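Local coordinates for putative translation initiation inhibitor (Salmonella typhimurium, PDB 3GTZ), which is of unknown function but belongs to the RutC (YjgF-like) family and may act as an inhibitor of translation initiation, at residues A[43-48]-A[108-113]; A[63-68]-A[90-95]. All blocks are in the same frame, centred on the assembly; numbering follows the deposited sequence.

Contact 1: residues A[43-48]-A[108-113]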
# COMPACT_ATOMS: atom_id res chain seq x y z
N ASN A 43 7.95 -18.98 6.19
CA ASN A 43 8.52 -18.43 7.42
C ASN A 43 7.92 -17.05 7.72
O ASN A 43 7.64 -16.74 8.87
CB ASN A 43 10.02 -18.34 7.24
CG ASN A 43 10.80 -18.23 8.54
OD1 ASN A 43 10.44 -17.51 9.43
ND2 ASN A 43 11.94 -18.93 8.60
N THR A 44 7.70 -16.24 6.69
CA THR A 44 7.17 -14.93 6.92
C THR A 44 5.72 -14.99 7.32
O THR A 44 5.30 -14.22 8.17
CB THR A 44 7.36 -13.98 5.75
OG1 THR A 44 8.71 -14.06 5.33
CG2 THR A 44 7.07 -12.52 6.17
N LEU A 45 4.97 -15.92 6.76
CA LEU A 45 3.60 -16.11 7.18
C LEU A 45 3.53 -16.60 8.62
O LEU A 45 2.62 -16.21 9.34
CB LEU A 45 2.92 -17.07 6.25
CG LEU A 45 2.75 -16.54 4.82
CD1 LEU A 45 2.23 -17.67 3.95
CD2 LEU A 45 1.77 -15.42 4.81
N ALA A 46 4.49 -17.43 9.04
CA ALA A 46 4.60 -17.85 10.48
C ALA A 46 4.88 -16.69 11.41
O ALA A 46 4.29 -16.66 12.49
CB ALA A 46 5.65 -18.94 10.70
N GLN A 47 5.72 -15.73 11.00
CA GLN A 47 5.98 -14.50 11.81
C GLN A 47 4.73 -13.62 11.96
O GLN A 47 4.46 -13.09 13.04
CB GLN A 47 7.04 -13.60 11.21
CG GLN A 47 8.47 -14.13 11.21
CD GLN A 47 9.40 -13.24 10.30
OE1 GLN A 47 9.55 -12.02 10.52
NE2 GLN A 47 9.97 -13.86 9.24
N ILE A 48 4.02 -13.46 10.86
CA ILE A 48 2.79 -12.73 10.83
C ILE A 48 1.79 -13.29 11.85
O ILE A 48 1.29 -12.54 12.70
CB ILE A 48 2.17 -12.70 9.44
CG1 ILE A 48 3.03 -11.83 8.51
CG2 ILE A 48 0.75 -12.17 9.54
CD1 ILE A 48 2.58 -11.84 7.06
N VAL A 108 11.14 -12.36 -0.92
CA VAL A 108 9.75 -11.99 -0.65
C VAL A 108 9.68 -11.00 0.52
O VAL A 108 10.58 -10.96 1.37
CB VAL A 108 8.90 -13.23 -0.34
CG1 VAL A 108 9.49 -14.01 0.80
CG2 VAL A 108 7.50 -12.86 -0.03
N GLU A 109 8.62 -10.21 0.54
CA GLU A 109 8.28 -9.34 1.65
C GLU A 109 6.74 -9.21 1.66
O GLU A 109 6.11 -9.32 0.60
CB GLU A 109 8.97 -8.02 1.40
CG GLU A 109 8.89 -6.97 2.43
CD GLU A 109 9.92 -5.85 2.13
OE1 GLU A 109 9.51 -4.66 2.10
OE2 GLU A 109 11.11 -6.19 1.86
N ILE A 110 6.13 -9.03 2.82
CA ILE A 110 4.65 -9.12 2.89
C ILE A 110 4.04 -8.08 3.82
O ILE A 110 4.27 -8.11 5.03
CB ILE A 110 4.19 -10.53 3.36
CG1 ILE A 110 4.76 -11.65 2.46
CG2 ILE A 110 2.69 -10.59 3.37
CD1 ILE A 110 4.36 -13.06 2.89
N LYS A 111 3.26 -7.15 3.28
CA LYS A 111 2.64 -6.15 4.12
C LYS A 111 1.19 -6.54 4.37
O LYS A 111 0.48 -7.02 3.49
CB LYS A 111 2.85 -4.71 3.52
CG LYS A 111 1.63 -3.95 3.14
CD LYS A 111 1.96 -2.49 2.64
CE LYS A 111 0.88 -1.45 3.14
NZ LYS A 111 -0.62 -1.87 3.02
N ILE A 112 0.76 -6.28 5.58
CA ILE A 112 -0.46 -6.82 6.18
C ILE A 112 -1.17 -5.67 6.87
O ILE A 112 -0.54 -4.91 7.59
CB ILE A 112 -0.01 -7.86 7.22
CG1 ILE A 112 0.34 -9.15 6.48
CG2 ILE A 112 -0.98 -8.07 8.33
CD1 ILE A 112 -0.66 -9.55 5.49
N VAL A 113 -2.45 -5.48 6.56
CA VAL A 113 -3.36 -4.72 7.42
C VAL A 113 -4.36 -5.73 7.98
O VAL A 113 -4.89 -6.51 7.23
CB VAL A 113 -4.16 -3.68 6.64
CG1 VAL A 113 -4.87 -2.75 7.58
CG2 VAL A 113 -3.27 -2.91 5.67

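Contact 2: residues A[63-68]-A[90-95]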
# COMPACT_ATOMS: atom_id res chain seq x y z
N LEU A 63 -7.01 -8.38 6.78
CA LEU A 63 -7.91 -7.69 5.87
C LEU A 63 -7.36 -7.61 4.46
O LEU A 63 -8.05 -7.92 3.51
CB LEU A 63 -8.20 -6.30 6.40
CG LEU A 63 -8.74 -6.24 7.82
CD1 LEU A 63 -8.71 -4.80 8.32
CD2 LEU A 63 -10.14 -6.79 7.82
N ASP A 64 -6.10 -7.21 4.34
CA ASP A 64 -5.47 -7.02 3.04
C ASP A 64 -4.00 -7.40 3.09
O ASP A 64 -3.35 -7.11 4.05
CB ASP A 64 -5.59 -5.56 2.64
CG ASP A 64 -5.08 -5.31 1.24
OD1 ASP A 64 -5.76 -5.69 0.27
OD2 ASP A 64 -3.99 -4.77 1.11
N ALA A 65 -3.48 -8.05 2.05
CA ALA A 65 -2.06 -8.47 2.01
C ALA A 65 -1.45 -8.13 0.66
O ALA A 65 -2.04 -8.38 -0.38
CB ALA A 65 -1.91 -9.97 2.29
N THR A 66 -0.27 -7.55 0.67
CA THR A 66 0.44 -7.25 -0.54
C THR A 66 1.77 -7.94 -0.44
O THR A 66 2.50 -7.75 0.51
CB THR A 66 0.63 -5.76 -0.69
OG1 THR A 66 -0.65 -5.13 -0.51
CG2 THR A 66 1.19 -5.40 -2.09
N ILE A 67 2.05 -8.80 -1.41
CA ILE A 67 3.26 -9.60 -1.46
C ILE A 67 4.18 -9.03 -2.54
O ILE A 67 3.78 -8.91 -3.69
CB ILE A 67 2.91 -11.06 -1.81
CG1 ILE A 67 1.91 -11.61 -0.79
CG2 ILE A 67 4.12 -11.92 -1.80
CD1 ILE A 67 1.63 -13.13 -0.95
N PHE A 68 5.39 -8.64 -2.16
CA PHE A 68 6.39 -8.17 -3.10
C PHE A 68 7.42 -9.27 -3.27
O PHE A 68 7.96 -9.77 -2.31
CB PHE A 68 7.06 -6.91 -2.60
CG PHE A 68 6.15 -5.72 -2.50
CD1 PHE A 68 5.85 -4.99 -3.61
CD2 PHE A 68 5.59 -5.35 -1.28
CE1 PHE A 68 5.00 -3.87 -3.53
CE2 PHE A 68 4.75 -4.23 -1.18
CZ PHE A 68 4.45 -3.49 -2.31
N HIS A 90 -11.74 -17.35 4.94
CA HIS A 90 -11.38 -16.24 5.82
C HIS A 90 -10.11 -15.53 5.31
O HIS A 90 -9.37 -14.93 6.06
CB HIS A 90 -11.20 -16.75 7.25
CG HIS A 90 -12.46 -17.27 7.85
ND1 HIS A 90 -13.35 -16.45 8.52
CD2 HIS A 90 -13.02 -18.50 7.83
CE1 HIS A 90 -14.39 -17.17 8.91
NE2 HIS A 90 -14.21 -18.42 8.51
N ALA A 91 -9.89 -15.61 4.01
CA ALA A 91 -8.71 -15.05 3.38
C ALA A 91 -8.85 -13.52 3.14
O ALA A 91 -9.93 -13.02 2.82
CB ALA A 91 -8.48 -15.77 2.05
N PRO A 92 -7.75 -12.78 3.20
CA PRO A 92 -7.84 -11.36 2.89
C PRO A 92 -7.84 -11.09 1.39
O PRO A 92 -7.65 -12.01 0.58
CB PRO A 92 -6.59 -10.81 3.53
CG PRO A 92 -5.61 -11.93 3.38
CD PRO A 92 -6.38 -13.20 3.50
N VAL A 93 -8.06 -9.83 1.01
CA VAL A 93 -7.72 -9.35 -0.34
C VAL A 93 -6.23 -9.53 -0.50
O VAL A 93 -5.46 -9.32 0.41
CB VAL A 93 -8.11 -7.87 -0.58
CG1 VAL A 93 -7.70 -7.41 -1.98
CG2 VAL A 93 -9.59 -7.69 -0.42
N ARG A 94 -5.82 -10.00 -1.66
CA ARG A 94 -4.43 -10.33 -1.90
C ARG A 94 -3.99 -9.72 -3.19
O ARG A 94 -4.76 -9.58 -4.13
CB ARG A 94 -4.22 -11.85 -1.96
CG ARG A 94 -2.81 -12.23 -2.45
CD ARG A 94 -2.32 -13.48 -1.84
NE ARG A 94 -2.62 -14.64 -2.65
CZ ARG A 94 -1.79 -15.18 -3.53
NH1 ARG A 94 -0.61 -14.65 -3.77
NH2 ARG A 94 -2.18 -16.25 -4.22
N CYS A 95 -2.72 -9.40 -3.23
CA CYS A 95 -2.18 -8.68 -4.32
C CYS A 95 -0.67 -8.98 -4.33
O CYS A 95 0.03 -8.77 -3.33
CB CYS A 95 -2.54 -7.23 -4.02
SG CYS A 95 -1.54 -6.10 -4.77

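Contact 1: residues A[43-48]-A[108-113]
Ile-48, Thr-44 and Leu-45, on one flank of helix 37-54, meet Ile-110 and Ile-112 of strand 108-115 in an entirely apolar helix-on-sheet contact. The two segments run nearly alongside each other, with their axes 9.3 Å apart at closest approach and 26° between their directions. Such near alignment is usual where a helix packs on a beta-sheet.

Among the aliphatic contacts, Ile-48 does most from the helix. Its CG1 lies anti to the carbonyl carbon (chi1 -69°) and CD1 carries the branch on outward (chi2 175°), which delivers the methyl to the strand. There CD1 meets CG1 of Ile-112 at 3.5 Å, the two side chains reaching tip to tip, and CG2 of Ile-110 at 3.9 Å, where they cross at about a right angle. Ile-110 uses its other branch as well: its CD1 lies 4.0 Å from CD2 of Leu-45, again in a crossed approach. Isoleucine suits the strand because its two branches can serve two partners at once.

Thr-44 brings its carbon side to the same methyl, CB lying 4.2 Å from CD1 of Ile-110. Its polar end turns back to its own helix, where a hydrogen bond between OG1 and the carbonyl oxygen of Gln-40 satisfies the hydroxyl, so the buried threonine can present carbon to the strand.

On the reverse face of the strand, Glu-109 and Lys-111 point away from the helix and pack against the second subunit. The strand is thus amphipathic, and the helix is held to it by burial of hydrocarbon and by shape, with no polar pairing between the two segments.

Contact 2: residues A[63-68]-A[90-95]
The guanidinium of Arg-94 has the CD1 methyl of Ile-67 beside it, 3.9 Å from NH1 in an oblique approach, while the ring of Trp-82 on helix 75-85 makes a cation-pi contact with the arginine. This is the parallel strand pair of a beta-alpha-beta unit, strands 62-69 and 93-98 joined through helix 75-85. Arg-94 starts with CG anti to its backbone N (chi1 170°) and then bends. Arginine suits this place because its aliphatic part packs on Ile-67, CD lying 4.1 Å from CD1, while its charged end reaches Trp-82 and, through a hydrogen bond from NH2, OD1 of Asn-79. The puckered ring of Pro-92 also touches Trp-82 and lays its CG 4.3 Å from CB of Ala-65, a small residue on the helix-covered side.

Asp-64, Thr-66, Val-93 and Cys-95 occupy the other face. Asp-64 swings its carboxylate across to Val-93, with OD1 3.3 Å from CB, and OD2 has a long, weak ion pair with Lys-111 of the third subunit. Thr-66 offers its methyl to the sulfur, CG2 lying 3.9 Å from SG of Cys-95.

Backbone bonds join the strands from Leu-63 to Ile-67. Val-93 N gives to Leu-63 O, Ala-65 N to Val-93 O, and Cys-95 N only weakly to Ala-65 O (121° at the hydrogen). The straightest of the four runs from Ile-67 N to Cys-95 O, at 2.8 Å.

How the contacts relate
Strand 62-69 is the common element: it lies between strand 108-115 of contact 1, to which it is antiparallel, and strand 93-98 of contact 2, to which it is parallel. The contact centres are about 10 Å apart. Probable hydrogen bonds run from Lys-111 N to Thr-66 O (2.9 Å) and between Leu-63 N and Val-113 O (2.9 Å), where Leu-63 and Asp-64 form a classic beta bulge opposite Val-113. Ile-112 CD1 packs 3.5 Å from Ala-65 CB, joining the two apolar layers beneath the helices. On the opposite face, Lys-111 and Asp-64 both look to neighbouring subunits, so the two contacts share in the trimer interface.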